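Long-range contacts in L-asparaginase I (Vibrio cholerae, PDB 2OCD), which probably catalyses the hydrolysis of L-asparagine to L-aspartate and ammonium, working as a homotetramer: residues V86-T91 with I113-Q118; Q129-N134 with T148-N153; I8-G13 with I51-P56. All coordinates share one frame; numbering follows the deposited sequence.

Interaction 1 of 3, residues V86-T91 with I113-Q118; sequences VILHGT and IVTGSQ
Val86-Leu88 and Ile113-Thr115 are the two strands of a beta-alpha-beta crossover in the N-terminal sheet, neighbours and parallel, their short axes 23° apart. Beyond Leu88 the chain enters the HGTDT signature of the asparaginase family, whose Thr91 is predicted to be catalytic. The backbones are tied by two good hydrogen bonds, from Ile87 N to Ile113 O (2.8 Å) and from Thr115 N to Ile87 O (2.9 Å), so Ile87 uses both its amide and its carbonyl on this neighbour. A third bond, His89 N to Thr115 O at 3.1 Å, is weak and bent, with only 126° at the hydrogen, as the strands give way to loops.

On the face carrying Val86, Leu88 and Thr115, which packs against helix 127-141, the methyl of Thr115 is the meeting point. Its OG1 stands anti to the backbone N (chi1 -167°) and hydrogen-bonds to Phe150 O on the next strand. That rotation puts Thr115 CG2 between N and the carbonyl carbon and brings it alongside Leu88 CD2, at 3.5 Å. Val86 CG1 reaches the same methyl at 3.8 Å, its side chain crossing that of Thr115 at a slant. On the other face, under the crossover helix 94-104, Val114 CG1 lies 4.0 Å from His89 CB. The imidazole beyond is anchored through NE2 to Thr97 of that helix.

Past the strands the two loops diverge, and Thr91 OG1 is hydrogen-bonded to Lys163 NZ. One water molecule spans the gap, donating to Ser117 O at 3.1 Å and accepting a weak, long bond from Thr91 N at 3.3 Å.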
loop_
_atom_site.group_PDB
_atom_site.type_symbol
_atom_site.label_atom_id
_atom_site.label_comp_id
_atom_site.label_asym_id
_atom_site.label_seq_id
_atom_site.Cartn_x
_atom_site.Cartn_y
_atom_site.Cartn_z
ATOM N N VAL B 86 25.250 18.580 0.346
ATOM C CA VAL B 86 23.794 18.651 0.455
ATOM C C VAL B 86 23.306 20.002 0.008
ATOM O O VAL B 86 23.722 21.014 0.534
ATOM C CB VAL B 86 23.301 18.474 1.913
ATOM C CG1 VAL B 86 21.747 18.639 2.009
ATOM C CG2 VAL B 86 23.720 17.111 2.448
ATOM N N ILE B 87 22.384 20.017 -0.945
ATOM C CA ILE B 87 21.868 21.257 -1.480
ATOM C C ILE B 87 20.449 21.395 -0.945
ATOM O O ILE B 87 19.549 20.625 -1.327
ATOM C CB ILE B 87 21.885 21.234 -3.025
ATOM C CG1 ILE B 87 23.319 21.273 -3.556
ATOM C CG2 ILE B 87 21.114 22.406 -3.630
ATOM C CD1 ILE B 87 23.492 20.626 -4.977
ATOM N N LEU B 88 20.259 22.370 -0.055
ATOM C CA LEU B 88 18.905 22.785 0.395
ATOM C C LEU B 88 18.283 23.719 -0.600
ATOM O O LEU B 88 18.906 24.623 -1.064
ATOM C CB LEU B 88 18.916 23.456 1.775
ATOM C CG LEU B 88 19.481 22.574 2.887
ATOM C CD1 LEU B 88 19.410 23.342 4.244
ATOM C CD2 LEU B 88 18.732 21.137 2.880
ATOM N N HIS B 89 17.026 23.475 -0.897
ATOM C CA HIS B 89 16.355 23.957 -2.110
ATOM C C HIS B 89 14.845 23.964 -1.843
ATOM O O HIS B 89 14.360 23.173 -1.084
ATOM C CB HIS B 89 16.685 22.989 -3.242
ATOM C CG HIS B 89 16.349 23.492 -4.609
ATOM N ND1 HIS B 89 15.056 23.742 -5.023
ATOM C CD2 HIS B 89 17.143 23.753 -5.675
ATOM C CE1 HIS B 89 15.073 24.139 -6.281
ATOM N NE2 HIS B 89 16.326 24.144 -6.699
ATOM N N GLY B 90 14.110 24.893 -2.429
ATOM C CA GLY B 90 12.678 24.851 -2.358
ATOM C C GLY B 90 12.157 23.720 -3.235
ATOM O O GLY B 90 12.776 23.381 -4.246
ATOM N N THR B 91 11.000 23.171 -2.850
ATOM C CA THR B 91 10.450 21.992 -3.502
ATOM C C THR B 91 9.855 22.253 -4.897
ATOM O O THR B 91 9.813 21.336 -5.723
ATOM C CB THR B 91 9.359 21.250 -2.630
ATOM O OG1 THR B 91 8.301 22.161 -2.347
ATOM C CG2 THR B 91 9.935 20.692 -1.324
ATOM N N ILE B 113 23.316 15.464 -2.714
ATOM C CA ILE B 113 21.977 15.194 -2.284
ATOM C C ILE B 113 21.236 16.516 -2.171
ATOM O O ILE B 113 21.569 17.365 -1.337
ATOM C CB ILE B 113 21.972 14.544 -0.905
ATOM C CG1 ILE B 113 22.881 13.318 -0.844
ATOM C CG2 ILE B 113 20.586 14.089 -0.563
ATOM C CD1 ILE B 113 22.682 12.483 0.487
ATOM N N VAL B 114 20.219 16.679 -3.001
ATOM C CA VAL B 114 19.298 17.817 -2.939
ATOM C C VAL B 114 18.136 17.468 -1.990
ATOM O O VAL B 114 17.538 16.402 -2.091
ATOM C CB VAL B 114 18.735 18.128 -4.338
ATOM C CG1 VAL B 114 17.775 19.332 -4.309
ATOM C CG2 VAL B 114 19.893 18.305 -5.326
ATOM N N THR B 115 17.842 18.349 -1.044
ATOM C CA THR B 115 16.714 18.122 -0.157
ATOM C C THR B 115 16.084 19.421 0.299
ATOM O O THR B 115 16.495 20.516 -0.093
ATOM C CB THR B 115 17.118 17.197 1.032
ATOM O OG1 THR B 115 15.942 16.728 1.718
ATOM C CG2 THR B 115 17.996 17.864 1.985
ATOM N N GLY B 116 15.061 19.287 1.118
ATOM C CA GLY B 116 14.270 20.431 1.573
ATOM C C GLY B 116 13.200 19.953 2.527
ATOM O O GLY B 116 13.279 18.843 3.092
ATOM N N SER B 117 12.185 20.786 2.710
ATOM C CA SER B 117 11.068 20.438 3.535
ATOM C C SER B 117 9.836 21.300 3.216
ATOM O O SER B 117 9.937 22.347 2.611
ATOM C CB SER B 117 11.467 20.574 5.006
ATOM O OG SER B 117 11.449 21.940 5.420
ATOM N N GLN B 118 8.666 20.797 3.599
ATOM C CA GLN B 118 7.421 21.534 3.464
ATOM C C GLN B 118 7.333 22.556 4.556
ATOM O O GLN B 118 6.776 23.604 4.355
ATOM C CB GLN B 118 6.196 20.617 3.629
ATOM C CG GLN B 118 6.005 19.608 2.538
ATOM C CD GLN B 118 4.802 18.669 2.807
ATOM O OE1 GLN B 118 4.905 17.430 2.642
ATOM N NE2 GLN B 118 3.661 19.257 3.230
HETATM O O HOH W 1 10.234 24.317 0.189
#

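Interaction 2 of 3, residues Q129-N134 with T148-N153; sequences QANLLN and TLFFNN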
loop_
_atom_site.group_PDB
_atom_site.type_symbol
_atom_site.label_atom_id
_atom_site.label_comp_id
_atom_site.label_asym_id
_atom_site.label_seq_id
_atom_site.Cartn_x
_atom_site.Cartn_y
_atom_site.Cartn_z
ATOM N N GLN B 129 13.903 18.415 9.762
ATOM C CA GLN B 129 15.006 17.960 10.605
ATOM C C GLN B 129 15.395 16.558 10.171
ATOM O O GLN B 129 16.560 16.295 9.949
ATOM C CB GLN B 129 14.745 18.073 12.120
ATOM C CG GLN B 129 13.697 17.107 12.652
ATOM C CD GLN B 129 13.961 16.640 14.084
ATOM O OE1 GLN B 129 13.027 16.163 14.765
ATOM N NE2 GLN B 129 15.233 16.756 14.548
ATOM N N ALA B 130 14.423 15.678 9.972
ATOM C CA ALA B 130 14.747 14.326 9.516
ATOM C C ALA B 130 15.374 14.341 8.112
ATOM O O ALA B 130 16.282 13.578 7.852
ATOM C CB ALA B 130 13.525 13.447 9.555
ATOM N N ASN B 131 14.896 15.199 7.220
ATOM C CA ASN B 131 15.412 15.246 5.864
ATOM C C ASN B 131 16.865 15.742 5.830
ATOM O O ASN B 131 17.678 15.206 5.106
ATOM C CB ASN B 131 14.563 16.172 4.982
ATOM C CG ASN B 131 13.267 15.531 4.462
ATOM O OD1 ASN B 131 12.389 16.242 3.987
ATOM N ND2 ASN B 131 13.168 14.220 4.502
ATOM N N LEU B 132 17.206 16.749 6.611
ATOM C CA LEU B 132 18.592 17.193 6.656
ATOM C C LEU B 132 19.484 16.239 7.463
ATOM O O LEU B 132 20.650 15.976 7.098
ATOM C CB LEU B 132 18.708 18.603 7.240
ATOM C CG LEU B 132 20.101 19.235 7.189
ATOM C CD1 LEU B 132 20.777 19.182 5.817
ATOM C CD2 LEU B 132 20.041 20.658 7.716
ATOM N N LEU B 133 18.942 15.740 8.562
ATOM C CA LEU B 133 19.652 14.807 9.396
ATOM C C LEU B 133 20.098 13.604 8.586
ATOM O O LEU B 133 21.260 13.259 8.544
ATOM C CB LEU B 133 18.773 14.399 10.572
ATOM C CG LEU B 133 19.546 14.277 11.862
ATOM C CD1 LEU B 133 18.617 14.504 13.076
ATOM C CD2 LEU B 133 20.189 12.868 11.829
ATOM N N ASN B 134 19.174 12.951 7.916
ATOM C CA ASN B 134 19.548 11.749 7.179
ATOM C C ASN B 134 20.316 12.009 5.874
ATOM O O ASN B 134 21.089 11.138 5.435
ATOM C CB ASN B 134 18.304 10.916 6.869
ATOM C CG ASN B 134 17.720 10.214 8.092
ATOM O OD1 ASN B 134 18.344 10.163 9.162
ATOM N ND2 ASN B 134 16.491 9.673 7.931
ATOM N N THR B 148 21.418 13.014 -6.186
ATOM C CA THR B 148 20.240 12.336 -5.645
ATOM C C THR B 148 19.302 13.323 -4.941
ATOM O O THR B 148 19.639 14.518 -4.773
ATOM C CB THR B 148 20.680 11.210 -4.669
ATOM O OG1 THR B 148 21.469 11.766 -3.603
ATOM C CG2 THR B 148 21.510 10.105 -5.441
ATOM N N LEU B 149 18.121 12.840 -4.549
ATOM C CA LEU B 149 17.043 13.717 -4.032
ATOM C C LEU B 149 16.419 13.020 -2.853
ATOM O O LEU B 149 15.932 11.886 -2.974
ATOM C CB LEU B 149 16.002 14.034 -5.122
ATOM C CG LEU B 149 14.879 15.063 -4.864
ATOM C CD1 LEU B 149 14.326 15.744 -6.151
ATOM C CD2 LEU B 149 13.693 14.495 -4.139
ATOM N N PHE B 150 16.465 13.665 -1.702
ATOM C CA PHE B 150 15.972 13.024 -0.524
ATOM C C PHE B 150 14.666 13.684 -0.049
ATOM O O PHE B 150 14.630 14.915 0.180
ATOM C CB PHE B 150 17.061 13.035 0.533
ATOM C CG PHE B 150 16.720 12.258 1.747
ATOM C CD1 PHE B 150 16.620 10.876 1.697
ATOM C CD2 PHE B 150 16.522 12.872 2.935
ATOM C CE1 PHE B 150 16.286 10.129 2.831
ATOM C CE2 PHE B 150 16.193 12.117 4.054
ATOM C CZ PHE B 150 16.069 10.764 3.989
ATOM N N PHE B 151 13.601 12.876 0.039
ATOM C CA PHE B 151 12.302 13.331 0.539
ATOM C C PHE B 151 11.431 12.126 0.897
ATOM O O PHE B 151 11.638 11.026 0.348
ATOM C CB PHE B 151 11.595 14.207 -0.498
ATOM C CG PHE B 151 10.942 15.463 0.067
ATOM C CD1 PHE B 151 11.694 16.603 0.302
ATOM C CD2 PHE B 151 9.568 15.514 0.291
ATOM C CE1 PHE B 151 11.089 17.776 0.778
ATOM C CE2 PHE B 151 8.929 16.667 0.752
ATOM C CZ PHE B 151 9.682 17.806 0.993
ATOM N N ASN B 152 10.468 12.334 1.796
ATOM C CA ASN B 152 9.586 11.254 2.241
ATOM C C ASN B 152 10.416 10.019 2.622
ATOM O O ASN B 152 10.126 8.938 2.175
ATOM C CB ASN B 152 8.562 10.865 1.136
ATOM C CG ASN B 152 7.908 12.098 0.427
ATOM O OD1 ASN B 152 8.315 12.495 -0.688
ATOM N ND2 ASN B 152 6.894 12.690 1.064
ATOM N N ASN B 153 11.519 10.183 3.350
ATOM C CA ASN B 153 12.333 9.048 3.813
ATOM C C ASN B 153 12.952 8.151 2.739
ATOM O O ASN B 153 13.353 7.006 2.995
ATOM C CB ASN B 153 11.543 8.172 4.778
ATOM C CG ASN B 153 11.031 8.935 5.953
ATOM O OD1 ASN B 153 11.768 9.677 6.605
ATOM N ND2 ASN B 153 9.751 8.775 6.235
#
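Phe150 reaches out from its strand to Asn131 and Asn134, which sit one turn apart on the helix that packs over the sheet. Its CG is anti to the backbone N (chi1 -173°), which sends the ring off the strand and toward the helix. At the root of the side chain, Phe150 CB rests 3.8 Å from Ile113 CG2 on the neighbouring strand. Further out, the ring presents an edge to the helix backbone. Phe150 CD2 comes within 3.4 Å of Asn131 O, near the plane of the ring, where the slightly positive ring hydrogens would suit a carbonyl oxygen. Phe150 CE2 lies 3.7 Å from Asn131 CA, again at the ring edge, and 4.1 Å from Ala130 O. At the tip, Phe150 CZ touches Asn134 CB at 3.6 Å, approached obliquely.

The side chain of Asn131 lies between the two phenylalanines, touching both. Its amide is turned 78° from the plane of Phe150. Phe151 leaves its strand on the side away from the helix, and the end of the Asn131 amide reaches over one face of its ring, offset toward the rim. Phe151 also makes an edge-to-face stack with Phe172 and touches Thr91 of the predicted substrate site.

Beyond Phe151 the chain turns through Asn152 and Asn153, both with positive phi, and Asn152 OD1 accepts a bond from Phe172 N. The segment axes of helix and strand run 8.5 Å apart at 143°, the roughly antiparallel layering of a beta-alpha-beta unit, here strand 112-115, helix 127-141 and strand 147-151.

Interaction 3 of 3, residues I8-G13 with I51-P56; sequences IAYTGG and IHEYDP. With ACT (acetate ion), chain F.
Ile8-Thr11 and Ile51-Tyr54 form the parallel pairing at one margin of the N-terminal sheet, with strand 48-58 outermost in the chain. Three backbone hydrogen bonds zip them together: His52 N to Ile8 O (2.9 Å), Tyr10 N to His52 O (3.0 Å) and Tyr54 N to Tyr10 O (3.0 Å).

On the face of Ile8, Tyr10, Ile51 and Glu53, Tyr10 CG (chi1 175°) and Glu53 CG both stand anti to their backbone N, which sends the ring and the chain out the same way, side by side. Glu53 CG lies 3.8 Å from Tyr10 CD2, and the carboxylate plane is turned 71° from the ring. At the tip, Glu53 OE1 accepts a hydrogen bond from Phe30 N.

Strand 5-12 runs straight into the TGGT signature of the asparaginase family, which ends at the predicted nucleophile Thr14. Tyr10 OH donates a hydrogen bond to Gly13 O (3.0 Å), which lies at the edge of the Tyr10 ring.

Tyr54 is sandwiched. Thr11 CG2 makes a CH-pi contact with one face, 4.0 Å from the ring centroid and displaced toward the rim, while Thr11 OG1 bonds to Leu88 O. Ala9 CB meets the ring obliquely, and Tyr54 OH is tied to Asp74. Over the opposite face, an acetate ion probably from the crystallisation liquor sets its OXT above the ring centre. Its other oxygen, O, accepts a nearly straight bond (172°) from His52 NE2 at 2.9 Å.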
loop_
_atom_site.group_PDB
_atom_site.type_symbol
_atom_site.label_atom_id
_atom_site.label_comp_id
_atom_site.label_asym_id
_atom_site.label_seq_id
_atom_site.Cartn_x
_atom_site.Cartn_y
_atom_site.Cartn_z
ATOM N N ILE B 8 26.968 22.140 3.132
ATOM C CA ILE B 8 25.583 22.419 2.907
ATOM C C ILE B 8 25.445 23.740 2.244
ATOM O O ILE B 8 25.913 24.763 2.766
ATOM C CB ILE B 8 24.833 22.561 4.173
ATOM C CG1 ILE B 8 25.015 21.321 5.043
ATOM C CG2 ILE B 8 23.369 22.783 3.864
ATOM C CD1 ILE B 8 24.489 21.557 6.454
ATOM N N ALA B 9 24.807 23.716 1.080
ATOM C CA ALA B 9 24.528 24.908 0.311
ATOM C C ALA B 9 23.036 25.240 0.507
ATOM O O ALA B 9 22.162 24.505 0.008
ATOM C CB ALA B 9 24.829 24.625 -1.146
ATOM N N TYR B 10 22.733 26.294 1.275
ATOM C CA TYR B 10 21.314 26.717 1.489
ATOM C C TYR B 10 21.021 27.676 0.403
ATOM O O TYR B 10 21.343 28.850 0.516
ATOM C CB TYR B 10 21.060 27.372 2.866
ATOM C CG TYR B 10 19.667 27.916 3.056
ATOM C CD1 TYR B 10 18.552 27.214 2.596
ATOM C CD2 TYR B 10 19.446 29.107 3.707
ATOM C CE1 TYR B 10 17.257 27.696 2.766
ATOM C CE2 TYR B 10 18.154 29.609 3.885
ATOM C CZ TYR B 10 17.067 28.903 3.420
ATOM O OH TYR B 10 15.764 29.411 3.546
ATOM N N THR B 11 20.440 27.163 -0.667
ATOM C CA THR B 11 20.202 27.938 -1.863
ATOM C C THR B 11 18.908 28.743 -1.736
ATOM O O THR B 11 18.752 29.808 -2.343
ATOM C CB THR B 11 20.112 27.015 -3.048
ATOM O OG1 THR B 11 18.894 26.275 -2.980
ATOM C CG2 THR B 11 21.290 26.030 -3.031
ATOM N N GLY B 12 17.997 28.228 -0.922
ATOM C CA GLY B 12 16.643 28.775 -0.791
ATOM C C GLY B 12 15.631 27.738 -0.289
ATOM O O GLY B 12 15.957 26.558 -0.013
ATOM N N GLY B 13 14.397 28.183 -0.164
ATOM C CA GLY B 13 13.299 27.287 0.139
ATOM C C GLY B 13 12.854 27.331 1.572
ATOM O O GLY B 13 13.627 27.660 2.459
ATOM N N ILE B 51 27.880 25.222 6.377
ATOM C CA ILE B 51 26.763 25.735 5.643
ATOM C C ILE B 51 27.145 27.096 5.085
ATOM O O ILE B 51 27.709 27.914 5.813
ATOM C CB ILE B 51 25.536 25.835 6.527
ATOM C CG1 ILE B 51 24.336 26.323 5.735
ATOM C CG2 ILE B 51 25.771 26.760 7.730
ATOM C CD1 ILE B 51 23.045 26.078 6.465
ATOM N N HIS B 52 26.840 27.288 3.788
ATOM C CA HIS B 52 26.878 28.566 3.125
ATOM C C HIS B 52 25.472 28.945 2.718
ATOM O O HIS B 52 24.840 28.244 1.969
ATOM C CB HIS B 52 27.724 28.481 1.833
ATOM C CG HIS B 52 27.644 29.704 0.959
ATOM N ND1 HIS B 52 27.956 30.969 1.411
ATOM C CD2 HIS B 52 27.293 29.851 -0.341
ATOM C CE1 HIS B 52 27.805 31.840 0.424
ATOM N NE2 HIS B 52 27.398 31.189 -0.651
ATOM N N GLU B 53 24.979 30.071 3.193
ATOM C CA GLU B 53 23.688 30.573 2.727
ATOM C C GLU B 53 23.887 31.475 1.502
ATOM O O GLU B 53 24.748 32.369 1.499
ATOM C CB GLU B 53 22.961 31.336 3.836
ATOM C CG GLU B 53 21.790 32.109 3.311
ATOM C CD GLU B 53 20.883 32.655 4.394
ATOM O OE1 GLU B 53 21.064 32.339 5.595
ATOM O OE2 GLU B 53 19.950 33.399 4.023
ATOM N N TYR B 54 23.075 31.255 0.480
ATOM C CA TYR B 54 23.247 31.958 -0.790
ATOM C C TYR B 54 22.767 33.380 -0.575
ATOM O O TYR B 54 21.879 33.612 0.272
ATOM C CB TYR B 54 22.479 31.271 -1.940
ATOM C CG TYR B 54 23.212 30.145 -2.605
ATOM C CD1 TYR B 54 24.053 29.331 -1.896
ATOM C CD2 TYR B 54 23.048 29.891 -3.932
ATOM C CE1 TYR B 54 24.729 28.305 -2.496
ATOM C CE2 TYR B 54 23.720 28.869 -4.561
ATOM C CZ TYR B 54 24.563 28.074 -3.847
ATOM O OH TYR B 54 25.268 27.036 -4.452
ATOM N N ASP B 55 23.384 34.314 -1.304
ATOM C CA ASP B 55 23.080 35.730 -1.203
ATOM C C ASP B 55 23.253 36.350 -2.605
ATOM O O ASP B 55 24.336 36.789 -2.975
ATOM C CB ASP B 55 23.990 36.399 -0.140
ATOM C CG ASP B 55 23.649 37.875 0.097
ATOM O OD1 ASP B 55 22.585 38.325 -0.388
ATOM O OD2 ASP B 55 24.445 38.584 0.769
ATOM N N PRO B 56 22.165 36.464 -3.358
ATOM C CA PRO B 56 20.808 36.435 -2.828
ATOM C C PRO B 56 20.279 35.005 -2.760
ATOM O O PRO B 56 20.761 34.119 -3.457
ATOM C CB PRO B 56 20.030 37.253 -3.842
ATOM C CG PRO B 56 20.785 36.976 -5.195
ATOM C CD PRO B 56 22.191 36.554 -4.832
HETATM C C ACT F . 27.205 31.651 -3.835
HETATM O O ACT F . 26.627 32.547 -3.153
HETATM O OXT ACT F . 26.540 31.219 -4.802
HETATM C CH3 ACT F . 28.591 31.130 -3.544
#

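In the fold
All three contacts lie in the N-terminal domain and share its mixed sheet, where the strands run in the order 48-58, 5-12, 84-88, 112-115, 147-151. Along the chain, interaction 3 closes before interaction 1 opens, and interaction 2 follows. In space, interaction 1 is in the middle: its centre is about 10 Å from that of interaction 3 and about 8 Å from that of interaction 2, while the outer two are about 17 Å apart. Interactions 3 and 1 join neighbouring strands; interaction 2 lays helix 127-141 over the sheet. Strands 5-12 and 84-88 lead into the loops with predicted catalytic residues Thr14 and Thr91, and Phe151 touches Thr91, so all three lie beside the predicted active site.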